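Side-chain contacts in endoribonuclease ToxN (Pectobacterium atrosepticum, PDB 2XDB), which cleaves RNA as the toxin of a type III toxin-antitoxin system in antiviral defence and binds a single repeat of its antitoxin RNA, ToxI: residues A[38-43]-A[134-139]; A[12-17]-A[88-93]. One frame throughout, in Å; residues are numbered along the deposited sequence.

Interaction 1: A[38-43]-A[134-139]. With SO4 (sulfate ion), chain E; nucleotides of chain B.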
# COMPACT_ATOMS: atom_id res chain seq x y z
N ILE A 38 -1.05 3.64 -6.94
CA ILE A 38 0.11 3.84 -7.79
C ILE A 38 1.05 4.84 -7.22
O ILE A 38 1.10 6.02 -7.54
CB ILE A 38 -0.17 4.08 -9.23
CG1 ILE A 38 -1.04 2.95 -9.76
CG2 ILE A 38 1.15 3.92 -9.95
CD1 ILE A 38 -0.68 2.58 -11.16
N VAL A 39 1.85 4.25 -6.36
CA VAL A 39 2.65 4.90 -5.41
C VAL A 39 4.00 5.07 -6.10
O VAL A 39 4.74 6.02 -5.82
CB VAL A 39 2.64 3.97 -4.21
CG1 VAL A 39 3.90 3.10 -4.15
CG2 VAL A 39 2.34 4.72 -2.94
N LEU A 40 4.30 4.16 -7.03
CA LEU A 40 5.52 4.19 -7.84
C LEU A 40 5.27 3.52 -9.17
O LEU A 40 4.69 2.43 -9.24
CB LEU A 40 6.65 3.42 -7.16
CG LEU A 40 8.10 3.86 -7.35
CD1 LEU A 40 9.04 2.70 -7.14
CD2 LEU A 40 8.29 4.42 -8.71
N GLU A 41 5.72 4.16 -10.24
CA GLU A 41 5.70 3.54 -11.55
C GLU A 41 7.08 3.69 -12.16
O GLU A 41 7.50 4.80 -12.46
CB GLU A 41 4.65 4.20 -12.43
CG GLU A 41 4.55 3.56 -13.80
CD GLU A 41 3.29 3.96 -14.54
OE1 GLU A 41 2.52 4.80 -14.00
OE2 GLU A 41 3.08 3.43 -15.66
N ILE A 42 7.78 2.58 -12.34
CA ILE A 42 9.17 2.64 -12.78
C ILE A 42 9.57 1.33 -13.46
O ILE A 42 9.10 0.25 -13.07
CB ILE A 42 10.14 2.92 -11.61
CG1 ILE A 42 11.56 3.11 -12.12
CG2 ILE A 42 10.10 1.78 -10.58
CD1 ILE A 42 12.47 3.75 -11.09
N GLN A 43 10.42 1.45 -14.47
CA GLN A 43 10.85 0.29 -15.24
C GLN A 43 9.67 -0.52 -15.76
O GLN A 43 9.74 -1.74 -15.86
CB GLN A 43 11.75 -0.60 -14.38
CG GLN A 43 13.10 -0.01 -14.11
CD GLN A 43 13.95 0.13 -15.37
OE1 GLN A 43 15.12 0.50 -15.31
NE2 GLN A 43 13.36 -0.18 -16.52
N THR A 134 12.66 6.13 -3.29
CA THR A 134 13.92 6.04 -2.57
C THR A 134 13.97 4.72 -1.82
O THR A 134 15.04 4.13 -1.65
CB THR A 134 14.12 7.21 -1.59
OG1 THR A 134 13.99 8.45 -2.29
CG2 THR A 134 15.50 7.15 -0.96
N LEU A 135 12.81 4.24 -1.39
CA LEU A 135 12.74 2.98 -0.67
C LEU A 135 13.24 1.86 -1.56
O LEU A 135 14.11 1.08 -1.16
CB LEU A 135 11.31 2.71 -0.22
CG LEU A 135 11.06 1.35 0.41
CD1 LEU A 135 11.89 1.21 1.67
CD2 LEU A 135 9.58 1.18 0.71
N ARG A 136 12.72 1.80 -2.77
CA ARG A 136 13.08 0.73 -3.69
C ARG A 136 14.55 0.86 -4.09
O ARG A 136 15.25 -0.14 -4.18
CB ARG A 136 12.16 0.76 -4.91
CG ARG A 136 12.52 -0.17 -6.04
CD ARG A 136 11.53 0.03 -7.20
NE ARG A 136 11.78 -0.87 -8.31
CZ ARG A 136 12.60 -0.61 -9.32
NH1 ARG A 136 13.24 0.55 -9.37
NH2 ARG A 136 12.79 -1.52 -10.27
N ASN A 137 15.03 2.08 -4.31
CA ASN A 137 16.43 2.27 -4.65
C ASN A 137 17.35 1.70 -3.57
O ASN A 137 18.25 0.92 -3.85
CB ASN A 137 16.74 3.74 -4.87
CG ASN A 137 16.20 4.24 -6.17
OD1 ASN A 137 15.99 3.46 -7.10
ND2 ASN A 137 15.97 5.55 -6.26
N LEU A 138 17.10 2.09 -2.32
CA LEU A 138 17.86 1.56 -1.20
C LEU A 138 17.80 0.04 -1.16
O LEU A 138 18.81 -0.61 -0.89
CB LEU A 138 17.37 2.16 0.11
CG LEU A 138 17.60 3.68 0.22
CD1 LEU A 138 17.18 4.22 1.57
CD2 LEU A 138 19.04 3.99 -0.01
N VAL A 139 16.64 -0.54 -1.45
CA VAL A 139 16.55 -1.99 -1.38
C VAL A 139 17.37 -2.64 -2.50
O VAL A 139 18.05 -3.64 -2.28
CB VAL A 139 15.09 -2.49 -1.31
CG1 VAL A 139 15.02 -3.98 -1.52
CG2 VAL A 139 14.49 -2.16 0.02
S SO4 E . 10.53 4.98 -16.04
O1 SO4 E . 10.99 5.48 -17.33
O2 SO4 E . 10.77 5.98 -15.01
O3 SO4 E . 9.10 4.69 -16.12
O4 SO4 E . 11.27 3.76 -15.70
P U B 21 18.11 8.15 -4.29
OP1 U B 21 16.86 8.73 -3.73
OP2 U B 21 18.29 6.67 -4.27
O5' U B 21 18.32 8.70 -5.77
C5' U B 21 19.47 8.35 -6.53
C4' U B 21 19.99 9.49 -7.37
O4' U B 21 18.95 10.00 -8.26
C3' U B 21 20.54 10.70 -6.61
O3' U B 21 21.66 11.22 -7.33
C2' U B 21 19.39 11.70 -6.72
O2' U B 21 19.76 13.04 -6.56
C1' U B 21 18.90 11.41 -8.14
N1 U B 21 17.57 11.93 -8.58
C2 U B 21 16.63 12.42 -7.69
O2 U B 21 16.78 12.48 -6.48
N3 U B 21 15.46 12.85 -8.27
C4 U B 21 15.12 12.86 -9.61
O4 U B 21 14.02 13.28 -9.98
C5 U B 21 16.14 12.34 -10.47
C6 U B 21 17.29 11.91 -9.93

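Interaction 2: A[12-17]-A[88-93]. With nucleotides of chain B.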
# COMPACT_ATOMS: atom_id res chain seq x y z
N GLU A 12 -1.81 -14.63 -3.39
CA GLU A 12 -1.31 -15.95 -3.04
C GLU A 12 -0.13 -16.31 -3.94
O GLU A 12 0.86 -16.89 -3.50
CB GLU A 12 -2.41 -17.02 -3.13
CG GLU A 12 -3.62 -16.78 -2.21
CD GLU A 12 -3.24 -16.63 -0.74
OE1 GLU A 12 -3.90 -15.82 -0.04
OE2 GLU A 12 -2.30 -17.31 -0.28
N TYR A 13 -0.22 -15.94 -5.21
CA TYR A 13 0.86 -16.27 -6.13
C TYR A 13 2.14 -15.55 -5.71
O TYR A 13 3.16 -16.19 -5.45
CB TYR A 13 0.45 -15.98 -7.57
CG TYR A 13 1.57 -16.01 -8.57
CD1 TYR A 13 2.20 -17.20 -8.90
CD2 TYR A 13 2.00 -14.84 -9.19
CE1 TYR A 13 3.23 -17.23 -9.81
CE2 TYR A 13 3.03 -14.86 -10.10
CZ TYR A 13 3.64 -16.06 -10.41
OH TYR A 13 4.66 -16.09 -11.32
N LEU A 14 2.09 -14.23 -5.59
CA LEU A 14 3.27 -13.50 -5.11
C LEU A 14 3.75 -14.04 -3.74
O LEU A 14 4.95 -14.14 -3.49
CB LEU A 14 3.01 -11.99 -5.04
CG LEU A 14 2.56 -11.24 -6.30
CD1 LEU A 14 2.30 -9.76 -5.99
CD2 LEU A 14 3.57 -11.38 -7.44
N LYS A 15 2.81 -14.40 -2.86
CA LYS A 15 3.20 -14.96 -1.56
C LYS A 15 4.10 -16.19 -1.69
O LYS A 15 4.89 -16.48 -0.80
CB LYS A 15 1.98 -15.28 -0.69
CG LYS A 15 1.57 -14.16 0.23
CD LYS A 15 0.19 -14.43 0.83
CE LYS A 15 -0.19 -13.37 1.86
NZ LYS A 15 0.82 -13.27 2.94
N GLU A 16 3.98 -16.92 -2.80
CA GLU A 16 4.87 -18.05 -3.02
C GLU A 16 6.33 -17.62 -3.00
O GLU A 16 7.19 -18.36 -2.54
CB GLU A 16 4.59 -18.72 -4.36
CG GLU A 16 3.26 -19.41 -4.45
CD GLU A 16 3.03 -20.00 -5.83
OE1 GLU A 16 4.02 -20.35 -6.51
OE2 GLU A 16 1.85 -20.11 -6.23
N PHE A 17 6.61 -16.41 -3.50
CA PHE A 17 7.98 -15.95 -3.70
C PHE A 17 8.50 -15.10 -2.57
O PHE A 17 9.70 -15.08 -2.30
CB PHE A 17 8.08 -15.17 -5.00
CG PHE A 17 7.70 -15.97 -6.19
CD1 PHE A 17 8.62 -16.82 -6.79
CD2 PHE A 17 6.43 -15.89 -6.71
CE1 PHE A 17 8.27 -17.56 -7.89
CE2 PHE A 17 6.07 -16.64 -7.81
CZ PHE A 17 6.99 -17.47 -8.40
N PHE A 88 5.95 -2.95 2.18
CA PHE A 88 5.30 -4.13 1.61
C PHE A 88 4.48 -3.81 0.38
O PHE A 88 3.52 -4.50 0.10
CB PHE A 88 4.41 -4.80 2.64
CG PHE A 88 5.12 -5.15 3.89
CD1 PHE A 88 4.61 -4.76 5.12
CD2 PHE A 88 6.30 -5.85 3.85
CE1 PHE A 88 5.28 -5.08 6.28
CE2 PHE A 88 6.98 -6.17 5.01
CZ PHE A 88 6.47 -5.78 6.23
N MET A 89 4.84 -2.76 -0.35
CA MET A 89 4.22 -2.48 -1.63
C MET A 89 4.59 -3.59 -2.62
O MET A 89 5.60 -4.27 -2.44
CB MET A 89 4.68 -1.14 -2.17
CG MET A 89 6.16 -1.09 -2.48
SD MET A 89 6.64 0.54 -3.05
CE MET A 89 8.37 0.26 -3.39
N ILE A 90 3.78 -3.76 -3.66
CA ILE A 90 3.97 -4.86 -4.60
C ILE A 90 3.68 -4.46 -6.04
O ILE A 90 2.84 -3.61 -6.31
CB ILE A 90 3.08 -6.05 -4.22
CG1 ILE A 90 1.60 -5.66 -4.24
CG2 ILE A 90 3.44 -6.58 -2.84
CD1 ILE A 90 0.70 -6.83 -3.87
N PRO A 91 4.41 -5.06 -6.99
CA PRO A 91 4.09 -4.72 -8.38
C PRO A 91 2.77 -5.40 -8.71
O PRO A 91 2.51 -6.47 -8.17
CB PRO A 91 5.22 -5.37 -9.15
CG PRO A 91 5.64 -6.53 -8.30
CD PRO A 91 5.42 -6.12 -6.88
N ILE A 92 1.93 -4.78 -9.54
CA ILE A 92 0.63 -5.36 -9.84
C ILE A 92 0.38 -5.54 -11.33
O ILE A 92 1.02 -4.90 -12.16
CB ILE A 92 -0.53 -4.53 -9.26
CG1 ILE A 92 -0.52 -3.12 -9.83
CG2 ILE A 92 -0.43 -4.49 -7.75
CD1 ILE A 92 -1.41 -2.95 -11.04
N ILE A 93 -0.54 -6.44 -11.64
CA ILE A 93 -1.07 -6.64 -12.97
C ILE A 93 -2.45 -5.98 -12.99
O ILE A 93 -3.26 -6.20 -12.08
CB ILE A 93 -1.25 -8.13 -13.22
CG1 ILE A 93 0.10 -8.83 -13.23
CG2 ILE A 93 -1.96 -8.39 -14.51
CD1 ILE A 93 -0.04 -10.34 -13.29
P U B 2 1.90 -5.38 11.71
OP1 U B 2 2.28 -4.83 13.03
OP2 U B 2 1.41 -4.46 10.66
O5' U B 2 3.12 -6.23 11.18
C5' U B 2 3.79 -7.18 11.99
C4' U B 2 4.86 -7.88 11.19
O4' U B 2 4.25 -8.72 10.16
C3' U B 2 5.79 -6.97 10.42
O3' U B 2 6.82 -6.47 11.24
C2' U B 2 6.30 -7.88 9.32
O2' U B 2 7.28 -8.75 9.85
C1' U B 2 5.06 -8.71 9.01
N1 U B 2 4.24 -8.20 7.88
C2 U B 2 4.60 -8.55 6.60
O2 U B 2 5.57 -9.23 6.36
N3 U B 2 3.79 -8.07 5.61
C4 U B 2 2.66 -7.29 5.76
O4 U B 2 2.02 -6.93 4.77
C5 U B 2 2.35 -6.98 7.12
C6 U B 2 3.12 -7.44 8.10

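Interaction 1: A[38-43]-A[134-139]
Ile42 and Leu40, two alternate residues of strand 35-42, pack along the side chain of Arg136 on helix 125-140. Ile42 lays CG2 over one face of the guanidinium, offset toward the rim, at 3.6 Å from Arg136 NH1; its CD1 tip also reaches that nitrogen, at 3.7 Å. Lower on the same arginine, CD1 of Leu40 touches Arg136 CD at 3.7 Å, the two side chains crossing at about a right angle. Gln43 adds a looser contact, CG to Arg136 NH2 at 4.1 Å, its amide plane turned 49° from the guanidinium. What carries the charged group this far is the straight arginine chain: CG leaves opposite the backbone nitrogen (chi1 173°) and the run to NE is fully extended. Farther out, Arg136 NE forms a salt bridge with Glu154, which ties the helix to helix 150-156. The backbone N of Gln43 holds a sulfate, probably from the crystallisation liquor, through O4 at 2.8 Å. Beyond the arginine, the helix meets the antitoxin RNA: Asn137 ND2 gives a weak bond to OP2 of U21 of chain B at 3.3 Å. Leu40 and Ile42 thus cover CD and one guanidinium face, and the salt bridge from NE to Glu154 probably offsets the cost of burying the charge.

Interaction 2: A[12-17]-A[88-93]
Leu14 swings its CG away from its own carbonyl carbon (chi1 -56°) and chi2 (177°) carries CD1 trans to CA, out to the strand, while Ile90 places CG1 between its backbone N and carbonyl carbon (chi1 60°); the two side chains then meet obliquely through their methyl ends. CD1 of Leu14 lies 4.0 Å from CD1 of Ile90, and the same methyl sits 4.0 Å from the backbone O of Pro91, an oxygen that accepts a hydrogen bond from Tyr10 OH. The side-chain contact is apolar, and all three touching residues are buried. It seats helix 8-17 against strand 80-91 of the antiparallel sheet in this toxin of the SH3 clan; Ile11, one turn earlier on the helix, also packs on Ile90, and Leu153 of helix 150-156 covers both Ile90 and Pro91. Ile90 is held in the sheet by backbone bonding to Leu48. Leu14 also packs on Val21 and Tyr157. Two residues before Ile90, Phe88 turns its ring to the antitoxin RNA: the uracil of U2 of chain B lies nearly parallel over one face, N3 above the ring centre, with Phe88 CD1 3.3 Å from C4 of the base.

How the interactions relate
Interactions 1 and 2 have centres 15 Å apart and are joined through Met89, which precedes Ile90 in strand 80-91. Its SD lies 3.9 Å from Val39 CG1, and its CE is 4.1 Å from Arg136 CB, so the sulfur end packs against both segments of interaction 1. The sheet gives a second link: strand 45-52 runs antiparallel between the two strands involved, where Tyr47 makes backbone hydrogen bonds to Val39 and Leu40 on one side, while its neighbour Leu48 pairs with the other strand. Helix 150-156 reaches both, through Glu154 in interaction 1 and Leu153 in interaction 2. Each contact also borders antitoxin RNA of chain B, U21 beside 134-139 and U2 beside 88-93.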